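Local coordinates for protein Beta2-bungarotoxin (Bungarus multicinctus, PDB 1BUN) that is a presynaptic snake neurotoxin pairing a phospholipase A2 chain with a Kunitz-type chain, the latter probably directing the toxin to its neuronal target, at residues F23-S28 / E56-R61. Numbering follows the deposited sequence.
Sequences FYYKPS and ECLEYR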
loop_
_atom_site.group_PDB
_atom_site.type_symbol
_atom_site.label_atom_id
_atom_site.label_comp_id
_atom_site.label_asym_id
_atom_site.label_seq_id
_atom_site.Cartn_x
_atom_site.Cartn_y
_atom_site.Cartn_z
ATOM N N PHE B 23 -3.536 -13.342 -17.130
ATOM C CA PHE B 23 -4.931 -12.969 -16.990
ATOM C C PHE B 23 -5.006 -11.530 -17.323
ATOM O O PHE B 23 -4.020 -10.798 -17.190
ATOM C CB PHE B 23 -5.444 -13.176 -15.579
ATOM C CG PHE B 23 -5.152 -14.538 -15.028
ATOM C CD1 PHE B 23 -3.856 -14.925 -14.761
ATOM C CD2 PHE B 23 -6.162 -15.423 -14.788
ATOM C CE1 PHE B 23 -3.586 -16.174 -14.270
ATOM C CE2 PHE B 23 -5.886 -16.662 -14.298
ATOM C CZ PHE B 23 -4.591 -17.040 -14.037
ATOM N N TYR B 24 -6.164 -11.157 -17.837
ATOM C CA TYR B 24 -6.439 -9.808 -18.227
ATOM C C TYR B 24 -7.805 -9.505 -17.671
ATOM O O TYR B 24 -8.558 -10.429 -17.349
ATOM C CB TYR B 24 -6.476 -9.732 -19.734
ATOM C CG TYR B 24 -7.655 -10.406 -20.373
ATOM C CD1 TYR B 24 -7.674 -11.775 -20.607
ATOM C CD2 TYR B 24 -8.693 -9.651 -20.866
ATOM C CE1 TYR B 24 -8.702 -12.346 -21.343
ATOM C CE2 TYR B 24 -9.706 -10.200 -21.582
ATOM C CZ TYR B 24 -9.712 -11.536 -21.831
ATOM O OH TYR B 24 -10.713 -12.004 -22.656
ATOM N N TYR B 25 -8.151 -8.232 -17.568
ATOM C CA TYR B 25 -9.452 -7.890 -17.035
ATOM C C TYR B 25 -10.477 -7.737 -18.142
ATOM O O TYR B 25 -10.203 -7.115 -19.172
ATOM C CB TYR B 25 -9.377 -6.605 -16.193
ATOM C CG TYR B 25 -10.687 -6.232 -15.541
ATOM C CD1 TYR B 25 -11.231 -7.012 -14.525
ATOM C CD2 TYR B 25 -11.400 -5.122 -15.972
ATOM C CE1 TYR B 25 -12.461 -6.694 -13.954
ATOM C CE2 TYR B 25 -12.616 -4.804 -15.412
ATOM C CZ TYR B 25 -13.138 -5.588 -14.408
ATOM O OH TYR B 25 -14.336 -5.227 -13.847
ATOM N N LYS B 26 -11.635 -8.357 -17.956
ATOM C CA LYS B 26 -12.693 -8.228 -18.925
ATOM C C LYS B 26 -13.794 -7.333 -18.322
ATOM O O LYS B 26 -14.482 -7.725 -17.368
ATOM C CB LYS B 26 -13.263 -9.589 -19.317
ATOM C CG LYS B 26 -13.919 -9.523 -20.675
ATOM C CD LYS B 26 -14.770 -10.723 -21.051
ATOM C CE LYS B 26 -14.968 -10.773 -22.583
ATOM N NZ LYS B 26 -13.669 -11.058 -23.327
ATOM N N PRO B 27 -13.927 -6.094 -18.821
ATOM C CA PRO B 27 -14.956 -5.188 -18.300
ATOM C C PRO B 27 -16.375 -5.738 -18.382
ATOM O O PRO B 27 -17.121 -5.654 -17.422
ATOM C CB PRO B 27 -14.771 -3.925 -19.138
ATOM C CG PRO B 27 -13.981 -4.363 -20.334
ATOM C CD PRO B 27 -13.057 -5.395 -19.782
ATOM N N SER B 28 -16.716 -6.395 -19.480
ATOM C CA SER B 28 -18.050 -6.963 -19.664
ATOM C C SER B 28 -18.281 -8.249 -18.875
ATOM O O SER B 28 -19.098 -9.087 -19.273
ATOM C CB SER B 28 -18.262 -7.266 -21.138
ATOM O OG SER B 28 -17.333 -6.534 -21.919
ATOM N N GLU B 56 -5.414 -5.167 -9.255
ATOM C CA GLU B 56 -5.174 -4.030 -10.126
ATOM C C GLU B 56 -6.379 -3.487 -10.860
ATOM O O GLU B 56 -6.399 -2.300 -11.203
ATOM C CB GLU B 56 -4.119 -4.388 -11.183
ATOM C CG GLU B 56 -2.719 -4.595 -10.695
ATOM C CD GLU B 56 -1.897 -3.333 -10.745
ATOM O OE1 GLU B 56 -2.349 -2.292 -10.228
ATOM O OE2 GLU B 56 -0.778 -3.379 -11.282
ATOM N N CYS B 57 -7.381 -4.337 -11.081
ATOM C CA CYS B 57 -8.539 -3.950 -11.879
ATOM C C CYS B 57 -9.938 -4.048 -11.338
ATOM O O CYS B 57 -10.859 -3.491 -11.948
ATOM C CB CYS B 57 -8.545 -4.731 -13.192
ATOM S SG CYS B 57 -7.043 -4.571 -14.164
ATOM N N LEU B 58 -10.143 -4.808 -10.280
ATOM C CA LEU B 58 -11.495 -4.938 -9.767
ATOM C C LEU B 58 -12.096 -3.570 -9.440
ATOM O O LEU B 58 -11.452 -2.719 -8.833
ATOM C CB LEU B 58 -11.556 -5.918 -8.590
ATOM C CG LEU B 58 -12.548 -7.085 -8.755
ATOM C CD1 LEU B 58 -12.561 -7.612 -10.162
ATOM C CD2 LEU B 58 -12.192 -8.198 -7.800
ATOM N N GLU B 59 -13.275 -3.327 -10.006
ATOM C CA GLU B 59 -14.005 -2.076 -9.824
ATOM C C GLU B 59 -14.777 -2.072 -8.512
ATOM O O GLU B 59 -15.643 -2.918 -8.292
ATOM C CB GLU B 59 -14.979 -1.879 -10.983
ATOM C CG GLU B 59 -14.328 -1.939 -12.355
ATOM C CD GLU B 59 -15.344 -1.869 -13.479
ATOM O OE1 GLU B 59 -16.207 -0.965 -13.427
ATOM O OE2 GLU B 59 -15.301 -2.730 -14.392
ATOM N N TYR B 60 -14.460 -1.125 -7.641
ATOM C CA TYR B 60 -15.132 -1.026 -6.355
ATOM C C TYR B 60 -16.478 -0.312 -6.466
ATOM O O TYR B 60 -16.656 0.793 -5.944
ATOM C CB TYR B 60 -14.222 -0.342 -5.324
ATOM C CG TYR B 60 -13.098 -1.231 -4.812
ATOM C CD1 TYR B 60 -13.349 -2.543 -4.435
ATOM C CD2 TYR B 60 -11.800 -0.753 -4.686
ATOM C CE1 TYR B 60 -12.343 -3.354 -3.942
ATOM C CE2 TYR B 60 -10.786 -1.562 -4.193
ATOM C CZ TYR B 60 -11.070 -2.863 -3.822
ATOM O OH TYR B 60 -10.082 -3.681 -3.319
ATOM N N ARG B 61 -17.419 -0.967 -7.143
ATOM C CA ARG B 61 -18.771 -0.451 -7.344
ATOM C C ARG B 61 -18.820 0.703 -8.337
ATOM O O ARG B 61 -17.746 1.249 -8.664
ATOM C CB ARG B 61 -19.384 -0.032 -6.003
ATOM C CG ARG B 61 -20.751 -0.642 -5.725
ATOM C CD ARG B 61 -21.883 0.312 -6.086
ATOM N NE ARG B 61 -22.346 1.100 -4.938
ATOM C CZ ARG B 61 -21.815 2.255 -4.542
ATOM N NH1 ARG B 61 -20.781 2.778 -5.196
ATOM N NH2 ARG B 61 -22.338 2.899 -3.504
ATOM O OXT ARG B 61 -19.941 1.043 -8.783
HETATM O O HOH W 1 -14.870 -5.629 -10.900
#
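In the Kunitz fold the C-terminal helix packs against the two-stranded antiparallel hairpin, and here Tyr25, near the end of strand 20-26, meets Cys57, Leu58 and Glu59 where helix 50-57 runs out. The buried ring stands with CG anti to the backbone N (chi1 -177°), which carries it off the strand and toward the end of the helix. CB of Cys57 presses on the root of the ring, 3.5 Å from Tyr25 CG, and the Cys57 carbonyl oxygen lies over the centre of one ring face, 3.9 Å above its plane; that oxygen is also held by Arg3. Cys57 SG stands obliquely to the Tyr25 ring, 5.1 Å from its centroid, and belongs to the disulfide with Cys7, the link between the two ends of the chain that is a hallmark of the BPTI family. Tyr25 OH donates to Glu59 OE2 over 2.7 Å, reaching the anti side of the carboxylate from 26° out of its plane. The carboxylate oxygen sits at the ring edge, and the ring and carboxylate planes are turned 75° apart. A water donates to Tyr25 OH over 3.0 Å and accepts from the backbone N of Glu59, so the phenol oxygen is tied to the side chain of Glu59 directly and to its main chain through the water. Leu58, already beyond helical geometry, brings CD1 back to Tyr25 CE1 at 3.9 Å, while its carbonyl oxygen bonds a basic side chain of the partner protein's chain.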